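Local coordinates for type VI immunity protein Atu4351 (Agrobacterium fabrum, PDB 6ITW), which probably protects the bacterium and its kin by neutralising the cognate toxin of a type VI secretion system, as the immunity half of an effector-immunity pair, at residues A[15-26]-A[44-53]; A[109-120]-A[200-211]. All coordinates share one frame; numbering follows the deposited sequence.

Contact 1 of 2, residues A[15-26]-A[44-53]; sequences FGLPENPEIMGE and IRHAGLGIWK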
loop_
_atom_site.group_PDB
_atom_site.type_symbol
_atom_site.label_atom_id
_atom_site.label_comp_id
_atom_site.label_asym_id
_atom_site.label_seq_id
_atom_site.Cartn_x
_atom_site.Cartn_y
_atom_site.Cartn_z
ATOM N N PHE A 15 9.055 -14.170 -6.790
ATOM C CA PHE A 15 9.780 -12.957 -6.415
ATOM C C PHE A 15 11.101 -13.212 -5.689
ATOM O O PHE A 15 11.891 -12.265 -5.506
ATOM C CB PHE A 15 8.864 -12.052 -5.565
ATOM C CG PHE A 15 7.530 -11.731 -6.237
ATOM C CD1 PHE A 15 7.484 -11.340 -7.583
ATOM C CD2 PHE A 15 6.333 -11.830 -5.530
ATOM C CE1 PHE A 15 6.260 -11.037 -8.211
ATOM C CE2 PHE A 15 5.094 -11.526 -6.150
ATOM C CZ PHE A 15 5.058 -11.136 -7.490
ATOM N N GLY A 16 11.390 -14.458 -5.308
ATOM C CA GLY A 16 12.583 -14.736 -4.542
ATOM C C GLY A 16 12.463 -14.255 -3.104
ATOM O O GLY A 16 11.378 -13.965 -2.593
ATOM N N LEU A 17 13.616 -14.152 -2.453
ATOM C CA LEU A 17 13.661 -13.703 -1.071
ATOM C C LEU A 17 13.516 -12.189 -1.012
ATOM O O LEU A 17 14.180 -11.480 -1.775
ATOM C CB LEU A 17 14.973 -14.094 -0.405
ATOM C CG LEU A 17 15.273 -15.581 -0.276
ATOM C CD1 LEU A 17 16.760 -15.790 0.070
ATOM C CD2 LEU A 17 14.377 -16.176 0.777
ATOM N N PRO A 18 12.699 -11.658 -0.110
ATOM C CA PRO A 18 12.722 -10.210 0.112
ATOM C C PRO A 18 14.130 -9.724 0.437
ATOM O O PRO A 18 14.747 -10.188 1.394
ATOM C CB PRO A 18 11.753 -10.024 1.278
ATOM C CG PRO A 18 10.827 -11.214 1.169
ATOM C CD PRO A 18 11.650 -12.336 0.672
ATOM N N GLU A 19 14.641 -8.795 -0.368
ATOM C CA GLU A 19 16.018 -8.327 -0.275
ATOM C C GLU A 19 16.206 -7.324 0.870
ATOM O O GLU A 19 15.309 -6.541 1.190
ATOM C CB GLU A 19 16.392 -7.703 -1.615
ATOM C CG GLU A 19 17.838 -7.245 -1.808
ATOM C CD GLU A 19 18.064 -6.662 -3.224
ATOM O OE1 GLU A 19 17.432 -5.624 -3.582
ATOM O OE2 GLU A 19 18.849 -7.267 -3.990
ATOM N N ASN A 20 17.381 -7.357 1.493
ATOM C CA ASN A 20 17.731 -6.449 2.583
ATOM C C ASN A 20 16.629 -6.350 3.643
ATOM O O ASN A 20 16.155 -5.254 3.944
ATOM C CB ASN A 20 18.054 -5.056 2.056
ATOM C CG ASN A 20 19.143 -5.041 1.016
ATOM O OD1 ASN A 20 18.983 -4.416 -0.042
ATOM N ND2 ASN A 20 20.273 -5.696 1.311
ATOM N N PRO A 21 16.191 -7.467 4.215
ATOM C CA PRO A 21 15.027 -7.409 5.113
ATOM C C PRO A 21 15.347 -6.739 6.446
ATOM O O PRO A 21 16.431 -6.907 7.010
ATOM C CB PRO A 21 14.661 -8.885 5.312
ATOM C CG PRO A 21 15.972 -9.606 5.149
ATOM C CD PRO A 21 16.728 -8.840 4.090
ATOM N N GLU A 22 14.387 -5.954 6.930
ATOM C CA GLU A 22 14.346 -5.502 8.312
ATOM C C GLU A 22 13.544 -6.516 9.131
ATOM O O GLU A 22 12.553 -7.072 8.647
ATOM C CB GLU A 22 13.719 -4.104 8.365
ATOM C CG GLU A 22 13.253 -3.572 9.712
ATOM C CD GLU A 22 12.598 -2.173 9.593
ATOM O OE1 GLU A 22 11.402 -2.042 9.935
ATOM O OE2 GLU A 22 13.280 -1.203 9.153
ATOM N N ILE A 23 13.998 -6.783 10.359
ATOM C CA ILE A 23 13.375 -7.780 11.232
ATOM C C ILE A 23 12.100 -7.212 11.839
ATOM O O ILE A 23 12.068 -6.058 12.287
ATOM C CB ILE A 23 14.353 -8.216 12.339
ATOM C CG1 ILE A 23 15.403 -9.164 11.788
ATOM C CG2 ILE A 23 13.607 -8.891 13.509
ATOM C CD1 ILE A 23 16.436 -9.545 12.830
HETATM N N MSE A 24 11.040 -8.014 11.864
HETATM C CA MSE A 24 9.859 -7.627 12.645
HETATM C C MSE A 24 9.876 -8.433 13.942
HETATM O O MSE A 24 9.791 -9.665 13.912
HETATM C CB MSE A 24 8.557 -7.851 11.871
HETATM C CG MSE A 24 7.362 -7.249 12.570
HETATM SE SE MSE A 24 5.679 -7.365 11.604
HETATM C CE MSE A 24 6.085 -6.173 10.203
ATOM N N GLY A 25 10.025 -7.729 15.072
ATOM C CA GLY A 25 10.206 -8.396 16.350
ATOM C C GLY A 25 8.963 -9.125 16.827
ATOM O O GLY A 25 7.834 -8.885 16.379
ATOM N N GLU A 26 9.175 -10.037 17.779
ATOM C CA GLU A 26 8.059 -10.850 18.261
ATOM C C GLU A 26 7.034 -10.010 19.015
ATOM O O GLU A 26 5.826 -10.250 18.900
ATOM C CB GLU A 26 8.570 -11.995 19.130
ATOM C CG GLU A 26 9.073 -13.160 18.299
ATOM C CD GLU A 26 7.983 -13.749 17.417
ATOM O OE1 GLU A 26 6.782 -13.567 17.734
ATOM O OE2 GLU A 26 8.321 -14.395 16.404
ATOM N N ILE A 44 6.215 -13.276 7.512
ATOM C CA ILE A 44 7.082 -12.163 7.901
ATOM C C ILE A 44 8.091 -12.591 8.965
ATOM O O ILE A 44 9.256 -12.155 8.957
ATOM C CB ILE A 44 6.225 -10.983 8.386
ATOM C CG1 ILE A 44 5.373 -10.474 7.233
ATOM C CG2 ILE A 44 7.112 -9.885 8.957
ATOM C CD1 ILE A 44 6.158 -10.170 5.994
ATOM N N ARG A 45 7.656 -13.425 9.913
ATOM C CA ARG A 45 8.570 -13.918 10.941
ATOM C C ARG A 45 9.785 -14.597 10.314
ATOM O O ARG A 45 10.917 -14.425 10.778
ATOM C CB ARG A 45 7.832 -14.887 11.872
ATOM C CG ARG A 45 8.724 -15.556 12.915
ATOM C CD ARG A 45 7.963 -16.636 13.722
ATOM N NE ARG A 45 7.021 -16.023 14.648
ATOM C CZ ARG A 45 5.699 -16.077 14.524
ATOM N NH1 ARG A 45 5.143 -16.735 13.513
ATOM N NH2 ARG A 45 4.933 -15.465 15.413
ATOM N N HIS A 46 9.566 -15.348 9.237
ATOM C CA HIS A 46 10.651 -16.034 8.554
ATOM C C HIS A 46 11.416 -15.108 7.615
ATOM O O HIS A 46 12.650 -15.014 7.688
ATOM C CB HIS A 46 10.082 -17.218 7.784
ATOM C CG HIS A 46 9.931 -18.446 8.619
ATOM N ND1 HIS A 46 8.734 -18.810 9.198
ATOM C CD2 HIS A 46 10.833 -19.388 8.989
ATOM C CE1 HIS A 46 8.903 -19.928 9.881
ATOM N NE2 HIS A 46 10.165 -20.300 9.767
ATOM N N ALA A 47 10.710 -14.431 6.712
ATOM C CA ALA A 47 11.403 -13.701 5.661
ATOM C C ALA A 47 11.818 -12.300 6.082
ATOM O O ALA A 47 12.644 -11.692 5.398
ATOM C CB ALA A 47 10.536 -13.631 4.398
ATOM N N GLY A 48 11.294 -11.782 7.194
ATOM C CA GLY A 48 11.520 -10.387 7.503
ATOM C C GLY A 48 10.722 -9.461 6.591
ATOM O O GLY A 48 9.780 -9.866 5.910
ATOM N N LEU A 49 11.129 -8.190 6.591
ATOM C CA LEU A 49 10.446 -7.096 5.891
ATOM C C LEU A 49 11.392 -6.519 4.848
ATOM O O LEU A 49 12.176 -5.623 5.164
ATOM C CB LEU A 49 10.032 -6.013 6.854
ATOM C CG LEU A 49 9.026 -6.323 7.947
ATOM C CD1 LEU A 49 9.077 -5.193 8.974
ATOM C CD2 LEU A 49 7.640 -6.485 7.325
ATOM N N GLY A 50 11.305 -7.004 3.612
ATOM C CA GLY A 50 12.256 -6.593 2.596
ATOM C C GLY A 50 11.670 -6.126 1.278
ATOM O O GLY A 50 10.473 -5.813 1.174
ATOM N N ILE A 51 12.530 -6.080 0.257
ATOM C CA ILE A 51 12.231 -5.472 -1.036
ATOM C C ILE A 51 12.126 -6.559 -2.097
ATOM O O ILE A 51 12.877 -7.542 -2.067
ATOM C CB ILE A 51 13.312 -4.443 -1.414
ATOM C CG1 ILE A 51 13.267 -3.253 -0.465
ATOM C CG2 ILE A 51 13.107 -3.961 -2.845
ATOM C CD1 ILE A 51 14.352 -2.199 -0.723
ATOM N N TRP A 52 11.166 -6.397 -3.013
ATOM C CA TRP A 52 10.978 -7.254 -4.175
ATOM C C TRP A 52 11.104 -6.430 -5.454
ATOM O O TRP A 52 10.883 -5.209 -5.450
ATOM C CB TRP A 52 9.596 -7.935 -4.132
ATOM C CG TRP A 52 9.569 -9.252 -3.394
ATOM C CD1 TRP A 52 10.643 -10.044 -3.074
ATOM C CD2 TRP A 52 8.408 -9.932 -2.886
ATOM N NE1 TRP A 52 10.219 -11.174 -2.398
ATOM C CE2 TRP A 52 8.854 -11.128 -2.272
ATOM C CE3 TRP A 52 7.035 -9.644 -2.893
ATOM C CZ2 TRP A 52 7.974 -12.035 -1.670
ATOM C CZ3 TRP A 52 6.166 -10.543 -2.292
ATOM C CH2 TRP A 52 6.637 -11.723 -1.685
ATOM N N LYS A 53 11.480 -7.099 -6.553
ATOM C CA LYS A 53 11.492 -6.502 -7.904
ATOM C C LYS A 53 12.223 -5.160 -7.930
ATOM O O LYS A 53 11.803 -4.204 -8.586
ATOM C CB LYS A 53 10.069 -6.342 -8.430
ATOM C CG LYS A 53 9.258 -7.641 -8.471
ATOM C CD LYS A 53 9.554 -8.413 -9.736
ATOM C CE LYS A 53 8.931 -7.745 -10.970
ATOM N NZ LYS A 53 9.850 -7.830 -12.157
HETATM O O HOH W 1 11.842 -9.631 -6.716
HETATM O O HOH W 2 13.935 -12.326 3.133
HETATM O O HOH W 3 10.866 -10.604 10.799
#
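Ile44, in the last turn of helix 38-47, meets selenomethionine Met24 through its CG2 branch, 3.8 Å from Met24 CB, while water 3 links Ile44 O to Met24 N. Next to it Arg45 reaches Glu26: its NE gives a nearly straight bond of 2.7 Å to the syn lone pair of Glu26 OE2, a salt bridge with carboxylate and guanidinium almost coplanar (2° apart). A second charge, Asp42, holds Arg45 NH1, so the guanidinium is gripped from two acidic residues. Ala47 lays CB against the Pro18 ring, and its O shares water 2 with Pro18 O. Gly48, with positive phi, takes the chain out of the helix and straight into strand 49-52, the outermost strand of the long mixed sheet, within the GAD-like sequence. Along its far side 15-26 adds a short antiparallel pairing. Leu49 bonds both ways with Glu22 and receives Met24 CE between its two methyls, 3.3 Å from Leu49 CD2; the bend at chi3 (-69°) of Met24 turns that methyl in. Gly50 packs its CA against Pro18 CB, 3.7 Å away. Ile51 bonds both ways with Glu19, and a beta bulge between this pair and Glu22-Leu49 shifts the register by one. Trp52 carries the largest contact of the segment. Phe15 CB sits 3.3 Å over the centroid of its five-membered ring, the Phe15 ring lying obliquely beside the six-membered one, while Trp52 NE1 donates to Gly16 O from above the carbonyl plane (3.0 Å). At Lys53, water 1 joins the backbone N to Phe15 O.

Contact 2 of 2, residues A[109-120]-A[200-211]; sequences ILLHRVTCRGLF and AAQAGPFTLYDT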
loop_
_atom_site.group_PDB
_atom_site.type_symbol
_atom_site.label_atom_id
_atom_site.label_comp_id
_atom_site.label_asym_id
_atom_site.label_seq_id
_atom_site.Cartn_x
_atom_site.Cartn_y
_atom_site.Cartn_z
ATOM N N ILE A 109 -1.539 6.845 -2.075
ATOM C CA ILE A 109 -1.078 8.095 -1.466
ATOM C C ILE A 109 -0.862 9.176 -2.522
ATOM O O ILE A 109 -1.117 10.364 -2.279
ATOM C CB ILE A 109 0.219 7.827 -0.682
ATOM C CG1 ILE A 109 -0.081 7.087 0.615
ATOM C CG2 ILE A 109 0.993 9.136 -0.445
ATOM C CD1 ILE A 109 -0.701 7.952 1.670
ATOM N N LEU A 110 -0.336 8.791 -3.687
ATOM C CA LEU A 110 -0.033 9.761 -4.739
ATOM C C LEU A 110 -1.307 10.422 -5.266
ATOM O O LEU A 110 -1.363 11.645 -5.415
ATOM C CB LEU A 110 0.721 9.059 -5.876
ATOM C CG LEU A 110 1.215 9.891 -7.068
ATOM C CD1 LEU A 110 2.121 10.974 -6.570
ATOM C CD2 LEU A 110 1.937 9.040 -8.131
ATOM N N LEU A 111 -2.346 9.629 -5.533
ATOM C CA LEU A 111 -3.557 10.094 -6.196
ATOM C C LEU A 111 -4.711 10.350 -5.233
ATOM O O LEU A 111 -5.761 10.828 -5.672
ATOM C CB LEU A 111 -3.994 9.073 -7.266
ATOM C CG LEU A 111 -2.972 8.843 -8.394
ATOM C CD1 LEU A 111 -3.549 8.030 -9.545
ATOM C CD2 LEU A 111 -2.410 10.187 -8.889
ATOM N N HIS A 112 -4.531 10.055 -3.944
ATOM C CA HIS A 112 -5.524 10.296 -2.893
ATOM C C HIS A 112 -6.785 9.465 -3.105
ATOM O O HIS A 112 -7.901 9.985 -3.077
ATOM C CB HIS A 112 -5.863 11.780 -2.761
ATOM C CG HIS A 112 -4.868 12.540 -1.952
ATOM N ND1 HIS A 112 -5.178 13.105 -0.733
ATOM C CD2 HIS A 112 -3.556 12.798 -2.164
ATOM C CE1 HIS A 112 -4.105 13.698 -0.240
ATOM N NE2 HIS A 112 -3.106 13.522 -1.085
ATOM N N ARG A 113 -6.596 8.153 -3.278
ATOM C CA ARG A 113 -7.690 7.225 -3.496
ATOM C C ARG A 113 -7.565 6.032 -2.546
ATOM O O ARG A 113 -6.474 5.681 -2.094
ATOM C CB ARG A 113 -7.732 6.760 -4.967
ATOM C CG ARG A 113 -7.822 7.927 -5.941
ATOM C CD ARG A 113 -7.818 7.506 -7.409
ATOM N NE ARG A 113 -7.633 8.705 -8.220
ATOM C CZ ARG A 113 -7.383 8.750 -9.530
ATOM N NH1 ARG A 113 -7.278 7.647 -10.271
ATOM N NH2 ARG A 113 -7.233 9.942 -10.099
ATOM N N VAL A 114 -8.705 5.438 -2.208
ATOM C CA VAL A 114 -8.759 4.226 -1.406
ATOM C C VAL A 114 -9.646 3.229 -2.135
ATOM O O VAL A 114 -10.659 3.608 -2.729
ATOM C CB VAL A 114 -9.291 4.485 0.023
ATOM C CG1 VAL A 114 -9.346 3.177 0.829
ATOM C CG2 VAL A 114 -8.438 5.511 0.758
ATOM N N THR A 115 -9.269 1.955 -2.087
ATOM C CA THR A 115 -10.038 0.907 -2.748
ATOM C C THR A 115 -10.201 -0.319 -1.856
ATOM O O THR A 115 -9.243 -0.778 -1.233
ATOM C CB THR A 115 -9.384 0.481 -4.076
ATOM O OG1 THR A 115 -7.987 0.240 -3.868
ATOM C CG2 THR A 115 -9.557 1.566 -5.127
ATOM N N CYS A 116 -11.420 -0.844 -1.800
ATOM C CA CYS A 116 -11.715 -2.020 -0.988
ATOM C C CYS A 116 -12.737 -2.916 -1.680
ATOM O O CYS A 116 -13.859 -2.492 -1.960
ATOM C CB CYS A 116 -12.228 -1.605 0.393
ATOM S SG CYS A 116 -11.907 -2.812 1.700
ATOM N N ARG A 117 -12.343 -4.155 -1.953
ATOM C CA ARG A 117 -13.221 -5.111 -2.619
ATOM C C ARG A 117 -14.237 -5.719 -1.658
ATOM O O ARG A 117 -15.362 -6.035 -2.049
ATOM C CB ARG A 117 -12.399 -6.219 -3.282
ATOM C CG ARG A 117 -11.433 -5.723 -4.344
ATOM C CD ARG A 117 -11.542 -6.548 -5.618
ATOM N NE ARG A 117 -10.792 -5.954 -6.721
ATOM C CZ ARG A 117 -10.277 -6.648 -7.731
ATOM N NH1 ARG A 117 -10.429 -7.964 -7.780
ATOM N NH2 ARG A 117 -9.608 -6.025 -8.693
ATOM N N GLY A 118 -13.838 -5.882 -0.401
ATOM C CA GLY A 118 -14.719 -6.455 0.611
ATOM C C GLY A 118 -15.770 -5.503 1.151
ATOM O O GLY A 118 -16.736 -5.958 1.768
ATOM N N LEU A 119 -15.593 -4.189 0.958
ATOM C CA LEU A 119 -16.674 -3.247 1.241
ATOM C C LEU A 119 -17.845 -3.424 0.283
ATOM O O LEU A 119 -18.980 -3.093 0.638
ATOM C CB LEU A 119 -16.179 -1.803 1.143
ATOM C CG LEU A 119 -15.787 -1.066 2.414
ATOM C CD1 LEU A 119 -15.288 0.331 2.064
ATOM C CD2 LEU A 119 -16.958 -0.997 3.381
ATOM N N PHE A 120 -17.597 -3.924 -0.932
ATOM C CA PHE A 120 -18.584 -3.889 -2.001
ATOM C C PHE A 120 -19.035 -5.262 -2.499
ATOM O O PHE A 120 -20.123 -5.360 -3.072
ATOM C CB PHE A 120 -18.041 -3.055 -3.178
ATOM C CG PHE A 120 -17.653 -1.668 -2.775
ATOM C CD1 PHE A 120 -18.625 -0.721 -2.480
ATOM C CD2 PHE A 120 -16.324 -1.311 -2.642
ATOM C CE1 PHE A 120 -18.271 0.567 -2.080
ATOM C CE2 PHE A 120 -15.959 -0.025 -2.237
ATOM C CZ PHE A 120 -16.932 0.908 -1.957
ATOM N N ALA A 200 1.599 13.943 2.454
ATOM C CA ALA A 200 0.567 13.653 1.470
ATOM C C ALA A 200 -0.758 13.305 2.133
ATOM O O ALA A 200 -1.816 13.770 1.701
ATOM C CB ALA A 200 1.041 12.517 0.571
ATOM N N ALA A 201 -0.729 12.502 3.192
ATOM C CA ALA A 201 -1.995 12.063 3.765
ATOM C C ALA A 201 -2.730 13.181 4.488
ATOM O O ALA A 201 -3.885 12.982 4.884
ATOM C CB ALA A 201 -1.770 10.898 4.724
ATOM N N GLN A 202 -2.090 14.336 4.685
ATOM C CA GLN A 202 -2.749 15.490 5.276
ATOM C C GLN A 202 -3.040 16.580 4.256
ATOM O O GLN A 202 -3.616 17.606 4.617
ATOM C CB GLN A 202 -1.900 16.077 6.405
ATOM C CG GLN A 202 -1.566 15.130 7.513
ATOM C CD GLN A 202 -0.836 15.846 8.630
ATOM O OE1 GLN A 202 -1.462 16.428 9.508
ATOM N NE2 GLN A 202 0.494 15.827 8.590
ATOM N N ALA A 203 -2.654 16.393 3.004
ATOM C CA ALA A 203 -2.777 17.445 1.992
ATOM C C ALA A 203 -4.037 17.239 1.153
ATOM O O ALA A 203 -3.984 17.085 -0.069
ATOM C CB ALA A 203 -1.524 17.471 1.109
ATOM N N GLY A 204 -5.188 17.216 1.819
ATOM C CA GLY A 204 -6.441 16.978 1.139
ATOM C C GLY A 204 -7.086 15.638 1.452
ATOM O O GLY A 204 -6.477 14.757 2.072
ATOM N N PRO A 205 -8.332 15.459 1.012
ATOM C CA PRO A 205 -9.089 14.239 1.339
ATOM C C PRO A 205 -8.769 13.093 0.387
ATOM O O PRO A 205 -8.092 13.256 -0.625
ATOM C CB PRO A 205 -10.552 14.676 1.175
ATOM C CG PRO A 205 -10.486 15.735 0.113
ATOM C CD PRO A 205 -9.164 16.465 0.324
ATOM N N PHE A 206 -9.309 11.923 0.727
ATOM C CA PHE A 206 -9.199 10.711 -0.076
ATOM C C PHE A 206 -10.574 10.276 -0.552
ATOM O O PHE A 206 -11.547 10.332 0.204
ATOM C CB PHE A 206 -8.579 9.564 0.724
ATOM C CG PHE A 206 -7.120 9.701 0.929
ATOM C CD1 PHE A 206 -6.619 10.645 1.821
ATOM C CD2 PHE A 206 -6.234 8.890 0.230
ATOM C CE1 PHE A 206 -5.257 10.773 2.009
ATOM C CE2 PHE A 206 -4.878 9.017 0.405
ATOM C CZ PHE A 206 -4.385 9.958 1.294
ATOM N N THR A 207 -10.648 9.798 -1.786
ATOM C CA THR A 207 -11.898 9.305 -2.339
ATOM C C THR A 207 -11.881 7.787 -2.403
ATOM O O THR A 207 -10.944 7.192 -2.949
ATOM C CB THR A 207 -12.158 9.891 -3.724
ATOM O OG1 THR A 207 -12.404 11.296 -3.587
ATOM C CG2 THR A 207 -13.381 9.227 -4.351
ATOM N N LEU A 208 -12.924 7.175 -1.839
ATOM C CA LEU A 208 -13.105 5.730 -1.874
ATOM C C LEU A 208 -13.762 5.329 -3.180
ATOM O O LEU A 208 -14.766 5.924 -3.587
ATOM C CB LEU A 208 -13.965 5.276 -0.698
ATOM C CG LEU A 208 -14.499 3.842 -0.673
ATOM C CD1 LEU A 208 -13.365 2.853 -0.457
ATOM C CD2 LEU A 208 -15.538 3.717 0.436
ATOM N N TYR A 209 -13.199 4.324 -3.836
ATOM C CA TYR A 209 -13.719 3.841 -5.108
ATOM C C TYR A 209 -14.151 2.388 -4.996
ATOM O O TYR A 209 -13.569 1.598 -4.243
ATOM C CB TYR A 209 -12.686 3.952 -6.222
ATOM C CG TYR A 209 -12.504 5.338 -6.748
ATOM C CD1 TYR A 209 -11.732 6.272 -6.061
ATOM C CD2 TYR A 209 -13.088 5.718 -7.946
ATOM C CE1 TYR A 209 -11.556 7.553 -6.561
ATOM C CE2 TYR A 209 -12.917 6.999 -8.454
ATOM C CZ TYR A 209 -12.155 7.913 -7.757
ATOM O OH TYR A 209 -11.994 9.183 -8.259
ATOM N N ASP A 210 -15.151 2.042 -5.791
ATOM C CA ASP A 210 -15.699 0.691 -5.850
ATOM C C ASP A 210 -15.124 0.024 -7.098
ATOM O O ASP A 210 -15.573 0.287 -8.214
ATOM C CB ASP A 210 -17.224 0.762 -5.865
ATOM C CG ASP A 210 -17.892 -0.606 -5.884
ATOM O OD1 ASP A 210 -17.277 -1.579 -6.366
ATOM O OD2 ASP A 210 -19.057 -0.694 -5.425
ATOM N N THR A 211 -14.123 -0.839 -6.911
ATOM C CA THR A 211 -13.541 -1.593 -8.018
ATOM C C THR A 211 -14.225 -2.944 -8.234
ATOM O O THR A 211 -13.661 -3.814 -8.911
ATOM C CB THR A 211 -12.033 -1.784 -7.807
ATOM O OG1 THR A 211 -11.787 -2.379 -6.527
ATOM C CG2 THR A 211 -11.328 -0.446 -7.870
HETATM O O HOH W 4 -8.922 -3.523 -6.421
#
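Strands 113-116 and 207-209 run side by side in parallel, their axes 4.6 Å apart at closest approach and 31° from aligned, with backbone bonds from Thr207 N to His112 O, Val114 N to Thr207 O and Tyr209 N to Val114 O. This is the parallel pairing in an otherwise antiparallel mixed sheet, with 103-108 next to 113-116 and 218-221 beyond 207-209. Where the pairing begins, His112 and Arg113 both face Asn108 in a G1 beta bulge. There the imidazole lies in an offset stack on Phe206, centroids 4.3 Å apart and planes 25° off parallel. Its ND1 gives a hydrogen bond of 2.9 Å to Pro205 O, from above the carbonyl plane. With CG beside the backbone N (chi1 -82°), the ring is carried over to the type I turn Ala200-Ala203, where His112 CE1 comes 3.0 Å from Ala200 O. On one face of the pair the aliphatic part of Arg113 lies beside the Tyr209 ring, Arg113 CG 3.8 Å from Tyr209 CE1; on the other, Val114 CG2 meets Phe206 CB and Leu208 CD2 fits against Leu119 CD1. Farther on, Asp210 CB stands 3.7 Å over the centre of the Phe120 ring, while Asp210 OD1 accepts a bond from Thr212 N. The ND1 bond and the stack together fix the imidazole's rotation, and the carbonyl oxygens around CE1 would probably favour a polarised or positively charged ring.

Contacts 1 and 2 come in series along the chain, 15-26 with 44-53 closing before 109-120 with 200-211 opens. Their centres lie about 27 Å apart, on opposite sides of the chain's centre, and their nearest atoms are about 16 Å from each other. What joins them is the eight-stranded mixed sheet: contact 1 works at the outermost strand 49-52, and four strands, 57-59, 84-90, 94-99 and 103-108, lie between it and 113-116. Contact 2 supplies the sheet's parallel pairing, adding 207-209, beyond which 218-221 forms the other edge. Strands from late in the chain thus extend a sheet whose first strands lie in the GAD-like sequence, so that distant parts of the chain share one sheet.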